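Local coordinates for succinate-semialdehyde dehydrogenase (PDB 4ITB), which probably oxidises succinate semialdehyde to succinate with NADP+ as hydride acceptor, as a member of the aldehyde dehydrogenase family, at residues M71-G76 and D295-E300; I83-K88 and N133-Q138; M258-S263 and T301-L306. All blocks are in the same frame, centred on the assembly; numbering follows the deposited sequence.

Contact 1: M71-G76 and D295-E300; sequences MTTEMG and DPMAPE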
loop_
_atom_site.group_PDB
_atom_site.type_symbol
_atom_site.label_atom_id
_atom_site.label_comp_id
_atom_site.label_asym_id
_atom_site.label_seq_id
_atom_site.Cartn_x
_atom_site.Cartn_y
_atom_site.Cartn_z
ATOM N N MET A 71 16.363 16.424 -22.100
ATOM C CA MET A 71 15.018 16.679 -21.573
ATOM C C MET A 71 14.315 17.774 -22.371
ATOM O O MET A 71 13.171 17.602 -22.802
ATOM C CB MET A 71 15.065 17.085 -20.089
ATOM C CG MET A 71 15.666 16.033 -19.123
ATOM S SD MET A 71 15.568 16.513 -17.356
ATOM C CE MET A 71 17.291 16.310 -16.855
ATOM N N THR A 72 14.999 18.893 -22.572
ATOM C CA THR A 72 14.415 20.021 -23.297
ATOM C C THR A 72 14.049 19.653 -24.729
ATOM O O THR A 72 12.961 19.992 -25.205
ATOM C CB THR A 72 15.374 21.206 -23.278
ATOM O OG1 THR A 72 15.554 21.640 -21.924
ATOM C CG2 THR A 72 14.857 22.356 -24.133
ATOM N N THR A 73 14.941 18.931 -25.400
ATOM C CA THR A 73 14.692 18.502 -26.770
ATOM C C THR A 73 13.457 17.613 -26.871
ATOM O O THR A 73 12.645 17.778 -27.780
ATOM C CB THR A 73 15.902 17.745 -27.330
ATOM O OG1 THR A 73 17.027 18.631 -27.360
ATOM C CG2 THR A 73 15.623 17.211 -28.736
ATOM N N GLU A 74 13.312 16.671 -25.938
ATOM C CA GLU A 74 12.225 15.704 -26.032
ATOM C C GLU A 74 10.880 16.232 -25.561
ATOM O O GLU A 74 9.853 15.896 -26.135
ATOM C CB GLU A 74 12.560 14.407 -25.283
ATOM C CG GLU A 74 13.699 13.624 -25.894
ATOM C CD GLU A 74 13.674 12.165 -25.503
ATOM O OE1 GLU A 74 13.757 11.867 -24.289
ATOM O OE2 GLU A 74 13.575 11.316 -26.416
ATOM N N MET A 75 10.882 17.038 -24.499
ATOM C CA MET A 75 9.620 17.402 -23.864
ATOM C C MET A 75 9.407 18.887 -23.542
ATOM O O MET A 75 8.383 19.235 -22.973
ATOM C CB MET A 75 9.307 16.491 -22.664
ATOM C CG MET A 75 10.425 16.353 -21.625
ATOM S SD MET A 75 10.740 17.856 -20.628
ATOM C CE MET A 75 9.112 18.102 -19.882
ATOM N N GLY A 76 10.361 19.744 -23.903
ATOM C CA GLY A 76 10.106 21.178 -23.977
ATOM C C GLY A 76 10.274 22.035 -22.733
ATOM O O GLY A 76 10.069 23.246 -22.797
ATOM N N ASP A 295 11.882 29.679 -27.179
ATOM C CA ASP A 295 12.729 28.492 -27.284
ATOM C C ASP A 295 13.222 28.122 -25.892
ATOM O O ASP A 295 13.901 28.911 -25.243
ATOM C CB ASP A 295 13.927 28.793 -28.196
ATOM C CG ASP A 295 14.760 27.554 -28.518
ATOM O OD1 ASP A 295 14.646 26.526 -27.820
ATOM O OD2 ASP A 295 15.540 27.613 -29.493
ATOM N N PRO A 296 12.879 26.910 -25.426
ATOM C CA PRO A 296 13.283 26.525 -24.069
ATOM C C PRO A 296 14.796 26.363 -23.904
ATOM O O PRO A 296 15.268 26.351 -22.773
ATOM C CB PRO A 296 12.547 25.198 -23.840
ATOM C CG PRO A 296 12.300 24.651 -25.225
ATOM C CD PRO A 296 12.056 25.879 -26.081
ATOM N N MET A 297 15.549 26.270 -24.997
ATOM C CA MET A 297 17.008 26.216 -24.880
ATOM C C MET A 297 17.631 27.563 -24.551
ATOM O O MET A 297 18.774 27.627 -24.104
ATOM C CB MET A 297 17.644 25.663 -26.154
ATOM C CG MET A 297 17.544 24.162 -26.282
ATOM S SD MET A 297 18.367 23.122 -25.017
ATOM C CE MET A 297 17.931 21.559 -25.748
ATOM N N ALA A 298 16.883 28.641 -24.769
ATOM C CA ALA A 298 17.391 29.975 -24.475
ATOM C C ALA A 298 17.265 30.261 -22.983
ATOM O O ALA A 298 16.206 30.049 -22.401
ATOM C CB ALA A 298 16.648 31.018 -25.287
ATOM N N PRO A 299 18.346 30.741 -22.352
ATOM C CA PRO A 299 18.367 30.918 -20.893
ATOM C C PRO A 299 17.337 31.919 -20.362
ATOM O O PRO A 299 16.959 31.850 -19.190
ATOM C CB PRO A 299 19.791 31.422 -20.620
ATOM C CG PRO A 299 20.264 31.970 -21.927
ATOM C CD PRO A 299 19.636 31.093 -22.968
ATOM N N GLU A 300 16.885 32.828 -21.219
ATOM C CA GLU A 300 15.926 33.859 -20.815
ATOM C C GLU A 300 14.462 33.407 -20.871
ATOM O O GLU A 300 13.570 34.098 -20.378
ATOM C CB GLU A 300 16.108 35.117 -21.668
ATOM C CG GLU A 300 15.828 34.919 -23.149
ATOM C CD GLU A 300 17.031 34.406 -23.927
ATOM O OE1 GLU A 300 16.919 34.298 -25.166
ATOM O OE2 GLU A 300 18.084 34.121 -23.312
#

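Contact 2: I83-K88 and N133-Q138; sequences IAEAEK and NFPFWQ. With SSN (4-oxobutanoic acid), chain D; NDP (NADPH dihydro-nicotinamide-adenine-dinucleotide phosphate), chain C.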
loop_
_atom_site.group_PDB
_atom_site.type_symbol
_atom_site.label_atom_id
_atom_site.label_comp_id
_atom_site.label_asym_id
_atom_site.label_seq_id
_atom_site.Cartn_x
_atom_site.Cartn_y
_atom_site.Cartn_z
ATOM N N ILE A 83 18.279 21.594 -16.007
ATOM C CA ILE A 83 19.502 21.544 -15.219
ATOM C C ILE A 83 19.149 21.327 -13.748
ATOM O O ILE A 83 19.727 20.457 -13.085
ATOM C CB ILE A 83 20.358 22.822 -15.406
ATOM C CG1 ILE A 83 21.045 22.793 -16.772
ATOM C CG2 ILE A 83 21.392 22.945 -14.289
ATOM C CD1 ILE A 83 21.697 24.102 -17.159
ATOM N N ALA A 84 18.178 22.086 -13.242
ATOM C CA ALA A 84 17.734 21.911 -11.863
ATOM C C ALA A 84 17.200 20.504 -11.626
ATOM O O ALA A 84 17.427 19.914 -10.570
ATOM C CB ALA A 84 16.680 22.959 -11.485
ATOM N N GLU A 85 16.501 19.956 -12.617
ATOM C CA GLU A 85 15.961 18.607 -12.493
ATOM C C GLU A 85 17.071 17.551 -12.386
ATOM O O GLU A 85 16.976 16.620 -11.578
ATOM C CB GLU A 85 15.004 18.280 -13.642
ATOM C CG GLU A 85 14.453 16.877 -13.490
ATOM C CD GLU A 85 13.388 16.496 -14.487
ATOM O OE1 GLU A 85 12.838 17.372 -15.203
ATOM O OE2 GLU A 85 13.089 15.289 -14.546
ATOM N N ALA A 86 18.120 17.694 -13.192
ATOM C CA ALA A 86 19.259 16.788 -13.102
ATOM C C ALA A 86 19.957 16.917 -11.743
ATOM O O ALA A 86 20.379 15.919 -11.150
ATOM C CB ALA A 86 20.230 17.047 -14.237
ATOM N N GLU A 87 20.075 18.143 -11.239
ATOM C CA GLU A 87 20.660 18.353 -9.920
ATOM C C GLU A 87 19.823 17.710 -8.814
ATOM O O GLU A 87 20.359 17.119 -7.878
ATOM C CB GLU A 87 20.838 19.854 -9.649
ATOM C CG GLU A 87 21.830 20.545 -10.578
ATOM C CD GLU A 87 23.285 20.202 -10.303
ATOM O OE1 GLU A 87 24.151 20.689 -11.064
ATOM O OE2 GLU A 87 23.576 19.459 -9.339
ATOM N N LYS A 88 18.506 17.812 -8.922
ATOM C CA LYS A 88 17.631 17.248 -7.907
ATOM C C LYS A 88 17.688 15.714 -7.959
ATOM O O LYS A 88 17.609 15.039 -6.919
ATOM C CB LYS A 88 16.206 17.773 -8.099
ATOM C CG LYS A 88 15.298 17.636 -6.883
ATOM C CD LYS A 88 13.943 18.272 -7.156
ATOM C CE LYS A 88 13.023 18.156 -5.960
ATOM N NZ LYS A 88 11.771 18.924 -6.217
ATOM N N ASN A 133 6.851 14.457 -17.723
ATOM C CA ASN A 133 6.969 15.844 -17.243
ATOM C C ASN A 133 8.216 16.137 -16.412
ATOM O O ASN A 133 8.731 17.250 -16.434
ATOM C CB ASN A 133 5.685 16.337 -16.561
ATOM C CG ASN A 133 5.378 15.609 -15.276
ATOM O OD1 ASN A 133 5.734 14.436 -15.102
ATOM N ND2 ASN A 133 4.699 16.297 -14.364
ATOM N N PHE A 134 8.700 15.123 -15.702
ATOM C CA PHE A 134 9.982 15.212 -15.010
ATOM C C PHE A 134 10.704 13.919 -15.351
ATOM O O PHE A 134 10.776 12.984 -14.543
ATOM C CB PHE A 134 9.801 15.393 -13.496
ATOM C CG PHE A 134 9.196 16.719 -13.117
ATOM C CD1 PHE A 134 7.832 16.836 -12.895
ATOM C CD2 PHE A 134 9.991 17.843 -13.002
ATOM C CE1 PHE A 134 7.269 18.063 -12.559
ATOM C CE2 PHE A 134 9.434 19.079 -12.656
ATOM C CZ PHE A 134 8.072 19.180 -12.440
ATOM N N PRO A 135 11.233 13.846 -16.576
ATOM C CA PRO A 135 11.665 12.548 -17.106
ATOM C C PRO A 135 12.914 11.975 -16.443
ATOM O O PRO A 135 13.170 10.783 -16.603
ATOM C CB PRO A 135 11.908 12.843 -18.589
ATOM C CG PRO A 135 12.246 14.304 -18.632
ATOM C CD PRO A 135 11.454 14.952 -17.525
ATOM N N PHE A 136 13.684 12.799 -15.736
ATOM C CA PHE A 136 14.792 12.291 -14.921
ATOM C C PHE A 136 14.387 12.154 -13.454
ATOM O O PHE A 136 14.551 11.090 -12.846
ATOM C CB PHE A 136 16.015 13.214 -15.033
ATOM C CG PHE A 136 16.945 12.877 -16.174
ATOM C CD1 PHE A 136 16.484 12.841 -17.489
ATOM C CD2 PHE A 136 18.289 12.630 -15.937
ATOM C CE1 PHE A 136 17.352 12.551 -18.544
ATOM C CE2 PHE A 136 19.154 12.342 -16.985
ATOM C CZ PHE A 136 18.686 12.294 -18.280
ATOM N N TRP A 137 13.867 13.237 -12.884
ATOM C CA TRP A 137 13.564 13.279 -11.457
ATOM C C TRP A 137 12.570 12.208 -11.017
ATOM O O TRP A 137 12.769 11.572 -9.994
ATOM C CB TRP A 137 13.093 14.687 -11.077
ATOM C CG TRP A 137 12.327 14.784 -9.788
ATOM C CD1 TRP A 137 11.012 15.118 -9.643
ATOM C CD2 TRP A 137 12.834 14.555 -8.464
ATOM N NE1 TRP A 137 10.669 15.108 -8.311
ATOM C CE2 TRP A 137 11.768 14.765 -7.570
ATOM C CE3 TRP A 137 14.087 14.192 -7.955
ATOM C CZ2 TRP A 137 11.919 14.627 -6.188
ATOM C CZ3 TRP A 137 14.236 14.052 -6.582
ATOM C CH2 TRP A 137 13.155 14.262 -5.715
ATOM N N GLN A 138 11.496 12.003 -11.773
ATOM C CA GLN A 138 10.526 10.985 -11.368
ATOM C C GLN A 138 11.170 9.610 -11.326
ATOM O O GLN A 138 10.872 8.791 -10.449
ATOM C CB GLN A 138 9.336 10.948 -12.316
ATOM C CG GLN A 138 8.621 12.257 -12.470
ATOM C CD GLN A 138 7.378 12.332 -11.634
ATOM O OE1 GLN A 138 7.262 11.665 -10.603
ATOM N NE2 GLN A 138 6.424 13.140 -12.077
HETATM C C1 SSN D . 7.528 17.171 -8.353
HETATM O O1 SSN D . 7.999 16.262 -7.617
HETATM C C2 SSN D . 6.276 16.979 -9.142
HETATM O O2 SSN D . 8.123 18.272 -8.437
HETATM C C3 SSN D . 5.676 15.623 -9.292
HETATM C C4 SSN D . 4.384 15.507 -10.038
HETATM O O4 SSN D . 4.280 16.110 -11.284
HETATM P PA NDP C . -0.399 9.204 -19.036
HETATM O O1A NDP C . -0.982 8.860 -17.693
HETATM O O2A NDP C . -1.030 8.612 -20.266
HETATM O O5B NDP C . 1.136 8.714 -19.050
HETATM C C5B NDP C . 1.898 8.386 -17.883
HETATM C C4B NDP C . 2.624 7.056 -18.072
HETATM O O4B NDP C . 1.660 6.000 -18.018
HETATM C C3B NDP C . 3.324 6.906 -19.421
HETATM O O3B NDP C . 4.468 6.056 -19.249
HETATM C C2B NDP C . 2.271 6.178 -20.231
HETATM O O2B NDP C . 2.817 5.468 -21.327
HETATM C C1B NDP C . 1.774 5.208 -19.201
HETATM N N9A NDP C . 0.428 4.676 -19.430
HETATM C C8A NDP C . -0.641 5.304 -19.969
HETATM N N7A NDP C . -1.719 4.476 -19.966
HETATM C C5A NDP C . -1.333 3.326 -19.388
HETATM C C6A NDP C . -1.952 2.034 -19.071
HETATM N N6A NDP C . -3.256 1.813 -19.360
HETATM N N1A NDP C . -1.176 1.107 -18.478
HETATM C C2A NDP C . 0.115 1.309 -18.181
HETATM N N3A NDP C . 0.751 2.454 -18.457
HETATM C C4A NDP C . 0.079 3.465 -19.043
HETATM O O3 NDP C . -0.343 10.807 -19.213
HETATM P PN NDP C . -0.598 11.707 -20.540
HETATM O O1N NDP C . -1.710 11.164 -21.412
HETATM O O2N NDP C . 0.736 12.032 -21.154
HETATM O O5D NDP C . -1.127 13.036 -19.802
HETATM C C5D NDP C . -2.533 13.194 -19.604
HETATM C C4D NDP C . -2.810 13.899 -18.282
HETATM O O4D NDP C . -2.411 13.093 -17.167
HETATM C C3D NDP C . -2.023 15.187 -18.118
HETATM O O3D NDP C . -2.667 16.296 -18.739
HETATM C C2D NDP C . -2.018 15.342 -16.618
HETATM O O2D NDP C . -3.299 15.846 -16.213
HETATM C C1D NDP C . -1.856 13.909 -16.123
HETATM N N1N NDP C . -0.430 13.611 -15.863
HETATM C C2N NDP C . 0.008 13.630 -14.596
HETATM C C3N NDP C . 1.370 13.654 -14.295
HETATM C C7N NDP C . 1.842 13.666 -12.869
HETATM O O7N NDP C . 2.940 14.133 -12.598
HETATM N N7N NDP C . 1.069 13.155 -11.917
HETATM C C4N NDP C . 2.408 13.667 -15.390
HETATM C C5N NDP C . 1.809 13.352 -16.679
HETATM C C6N NDP C . 0.434 13.329 -16.861
HETATM P P2B NDP C . 2.746 6.046 -22.823
HETATM O O1X NDP C . 3.380 4.947 -23.618
HETATM O O2X NDP C . 1.265 6.195 -23.122
HETATM O O3X NDP C . 3.479 7.353 -22.868
#

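Contact 3: M258-S263 and T301-L306; sequences MNNGQS and TDIGPL. With SSN (4-oxobutanoic acid), chain D.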
loop_
_atom_site.group_PDB
_atom_site.type_symbol
_atom_site.label_atom_id
_atom_site.label_comp_id
_atom_site.label_asym_id
_atom_site.label_seq_id
_atom_site.Cartn_x
_atom_site.Cartn_y
_atom_site.Cartn_z
ATOM N N MET A 258 5.891 27.067 -13.634
ATOM C CA MET A 258 7.075 26.200 -13.706
ATOM C C MET A 258 6.772 24.955 -14.534
ATOM O O MET A 258 5.646 24.459 -14.539
ATOM C CB MET A 258 7.542 25.799 -12.299
ATOM C CG MET A 258 6.513 25.005 -11.479
ATOM S SD MET A 258 7.046 24.501 -9.806
ATOM C CE MET A 258 5.545 23.707 -9.193
ATOM N N ASN A 259 7.783 24.467 -15.248
ATOM C CA ASN A 259 7.637 23.275 -16.084
ATOM C C ASN A 259 6.525 23.462 -17.109
ATOM O O ASN A 259 5.809 22.515 -17.461
ATOM C CB ASN A 259 7.371 22.025 -15.236
ATOM C CG ASN A 259 8.009 20.786 -15.826
ATOM O OD1 ASN A 259 9.184 20.803 -16.203
ATOM N ND2 ASN A 259 7.235 19.712 -15.936
ATOM N N ASN A 260 6.391 24.703 -17.580
ATOM C CA ASN A 260 5.334 25.093 -18.521
ATOM C C ASN A 260 3.939 24.722 -18.022
ATOM O O ASN A 260 3.037 24.413 -18.807
ATOM C CB ASN A 260 5.618 24.517 -19.916
ATOM C CG ASN A 260 7.027 24.839 -20.394
ATOM O OD1 ASN A 260 7.562 25.904 -20.084
ATOM N ND2 ASN A 260 7.639 23.914 -21.142
ATOM N N GLY A 261 3.783 24.749 -16.701
ATOM C CA GLY A 261 2.523 24.430 -16.055
ATOM C C GLY A 261 2.288 22.952 -15.793
ATOM O O GLY A 261 1.323 22.576 -15.129
ATOM N N GLN A 262 3.173 22.108 -16.313
ATOM C CA GLN A 262 2.941 20.667 -16.328
ATOM C C GLN A 262 3.511 19.982 -15.089
ATOM O O GLN A 262 4.449 19.182 -15.156
ATOM C CB GLN A 262 3.513 20.078 -17.619
ATOM C CG GLN A 262 2.923 20.733 -18.873
ATOM C CD GLN A 262 3.775 20.536 -20.105
ATOM O OE1 GLN A 262 3.269 20.140 -21.159
ATOM N NE2 GLN A 262 5.066 20.820 -19.989
ATOM N N SER A 263 2.938 20.319 -13.939
ATOM C CA SER A 263 3.319 19.692 -12.680
ATOM C C SER A 263 2.097 19.307 -11.884
ATOM O O SER A 263 1.127 20.067 -11.801
ATOM C CB SER A 263 4.174 20.627 -11.835
ATOM O OG SER A 263 4.364 20.064 -10.545
ATOM N N THR A 301 14.213 32.252 -21.475
ATOM C CA THR A 301 12.847 31.762 -21.639
ATOM C C THR A 301 12.226 31.314 -20.321
ATOM O O THR A 301 12.842 30.561 -19.568
ATOM C CB THR A 301 12.812 30.587 -22.630
ATOM O OG1 THR A 301 13.273 31.046 -23.906
ATOM C CG2 THR A 301 11.404 30.012 -22.769
ATOM N N ASP A 302 11.007 31.779 -20.053
ATOM C CA ASP A 302 10.226 31.298 -18.912
ATOM C C ASP A 302 9.324 30.138 -19.308
ATOM O O ASP A 302 9.211 29.155 -18.574
ATOM C CB ASP A 302 9.348 32.416 -18.341
ATOM C CG ASP A 302 10.149 33.521 -17.713
ATOM O OD1 ASP A 302 11.008 33.225 -16.858
ATOM O OD2 ASP A 302 9.929 34.692 -18.086
ATOM N N ILE A 303 8.678 30.261 -20.463
ATOM C CA ILE A 303 7.662 29.319 -20.900
ATOM C C ILE A 303 8.041 28.725 -22.252
ATOM O O ILE A 303 8.082 29.442 -23.258
ATOM C CB ILE A 303 6.285 30.024 -21.078
ATOM C CG1 ILE A 303 5.888 30.822 -19.829
ATOM C CG2 ILE A 303 5.212 29.025 -21.483
ATOM C CD1 ILE A 303 5.673 29.982 -18.594
ATOM N N GLY A 304 8.330 27.430 -22.276
ATOM C CA GLY A 304 8.505 26.722 -23.530
ATOM C C GLY A 304 7.175 26.169 -24.010
ATOM O O GLY A 304 6.118 26.503 -23.459
ATOM N N PRO A 305 7.205 25.314 -25.036
ATOM C CA PRO A 305 5.971 24.710 -25.537
ATOM C C PRO A 305 5.469 23.645 -24.573
ATOM O O PRO A 305 6.265 23.123 -23.780
ATOM C CB PRO A 305 6.427 24.044 -26.840
ATOM C CG PRO A 305 7.849 23.628 -26.535
ATOM C CD PRO A 305 8.404 24.755 -25.692
ATOM N N LEU A 306 4.183 23.321 -24.639
ATOM C CA LEU A 306 3.667 22.133 -23.966
ATOM C C LEU A 306 4.287 20.893 -24.613
ATOM O O LEU A 306 4.767 20.953 -25.744
ATOM C CB LEU A 306 2.139 22.090 -24.038
ATOM C CG LEU A 306 1.449 23.298 -23.405
ATOM C CD1 LEU A 306 -0.051 23.147 -23.533
ATOM C CD2 LEU A 306 1.856 23.421 -21.943
HETATM C C1 SSN D . 7.528 17.171 -8.353
HETATM O O1 SSN D . 7.999 16.262 -7.617
HETATM C C2 SSN D . 6.276 16.979 -9.142
HETATM O O2 SSN D . 8.123 18.272 -8.437
HETATM C C3 SSN D . 5.676 15.623 -9.292
HETATM C C4 SSN D . 4.384 15.507 -10.038
HETATM O O4 SSN D . 4.280 16.110 -11.284
HETATM O O HOH W 1 6.900 21.266 -22.068
HETATM O O HOH W 2 8.116 27.033 -17.168
#

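Contact 1: M71-G76 and D295-E300
Gly76 and Pro296 mark the closest approach of the two backbones, with their CA atoms 6.2 Å apart. Near the end of helix 64-75, Gly76 is the first residue to leave helical angles, with a positive phi of 87°, although its N still bonds Thr72 O. Facing it, Asp295 to Ala298 form a type I beta turn, closed by Ala298 N on Asp295 O at 3.0 Å. The same turn carries an Asx turn, because Asp295 OD1 accepts from Met297 N, which meets it from above the carboxylate plane. This fixes Pro296 and Met297 at the two corners, and both are used in the contact. In the aldehyde dehydrogenase fold the packing joins a helix on the cofactor-binding side to a loop of the catalytic domain, following helix 274-289.

The side chains meet by van der Waals contact. With chi1 at -64°, Thr72 swings CG2 away from its own N and onto Pro296 CG at 3.6 Å, where it also touches the Met297 methyl; its hydroxyl has Lys77 O as main partner, with Ala68 O as an alternative acceptor. Met297 bends at chi2 (-62°), which lays its thioether against the helix and brings CE to 3.5 Å from Thr73 OG1, an atom whose polar partner is Glu69 O. Pro296 CB also lies 3.3 Å from Gly76 O.

Contact 2: I83-K88 and N133-Q138
One wall of the aldehyde pocket is set where Glu85 and Lys88 of helix 79-103 meet Trp137 of the segment leading into helix 137-148. Extended and with CG anti to the backbone N (chi1 -180°), Glu85 carries its carboxylate to the backbone of Phe136 and Trp137. OE2 accepts from Phe136 N and, more nearly in line, from Trp137 N at 2.8 Å; its place is less sure, since it sits too close to Phe134 C. Glu85 OE1 is salt-bridged to Lys77.

Lys88 covers a face of the indole: its CE lies 3.9 Å from the centroid of the Trp137 six-membered ring and 19° off the normal, a CH-pi contact, while NZ bonds Ser421 O. Trp137 turns its edge to the 4-oxobutanoic acid, and NE1 donates to SSN O1 at 3.0 Å (161°). A face of Phe134 looks onto the same ligand, with SSN O2 near the rim. Asn133 ND2 gives a bond of 3.1 Å to SSN O4 and a weak one to NDP O7N; it also donates to Gln262 O, which positions the amide. An asparagine amide directed at the aldehyde oxygen is consistent with the oxyanion hole of aldehyde dehydrogenases.

Contact 3: M258-S263 and T301-L306
The amide of Asn260 meets Gly304 over a face: Gly304 N donates to Asn260 OD1 at 2.8 Å from 51° out of the carbonyl plane, so the bond is not on a lone pair. At the other end of this amide, ND2 donates to water 1 and to Gly76 O. The amide of Gln262 works edge-on, with Asn259 O lying close to its plane, 3.1 Å from NE2. Asn259 O is gripped twice, by Gln262 NE2 and Gln262 N, which come from opposite faces of its plane. Gln262 NE2 also donates to water 1 at 2.8 Å, and that water donates to Pro305 O at 2.6 Å, linking both side chains to the second loop.

Asn260 owes its reach to CG lying anti to the carbonyl carbon (chi1 -51°), while the backbone there runs through three successive positive phi values from Asn259 to Gly261. Gln262, the centre of an inverse gamma turn, follows directly. Water 2 adds a second bridge: Asn260 N donates to it at 2.9 Å, and it probably donates to Asp302 O. Leu306 closes the contact by packing: its CD2 methyl lies 3.5 Å from Asn260 O, and its CA 3.5 Å from Gln262 OE1, an oxygen that accepts from Ala307 N. The turn leads on to Cys264, whose N bonds the 4-oxobutanoic acid.

In the fold, the loop between helix 245-257 and strand 267-273 is thus fastened to the one between helices 274-289 and 309-325, with Ile311, Leu312 and Ile315 of the last helix packed on Leu306.

How the contacts relate
Along the chain contact 2 falls wholly between the two segments of contact 1 and closes before contact 3 opens, while the segments of contacts 1 and 3 alternate and 301-306 follows 295-300 directly. The centres of contacts 1 and 3 are about 9 Å apart; that of contact 2 lies about 13 Å from contact 1 and 14 Å from contact 3. Met71 of helix 64-75 packs on Phe136, and that helix is followed by helix 79-103, joining contacts 1 and 2. Asn133 O accepts from Asn259 ND2 between contacts 2 and 3. Contact 1 and the 301-306 loop thus pack behind the 259-262 turn and Asn133, which border the bound 4-oxobutanoic acid.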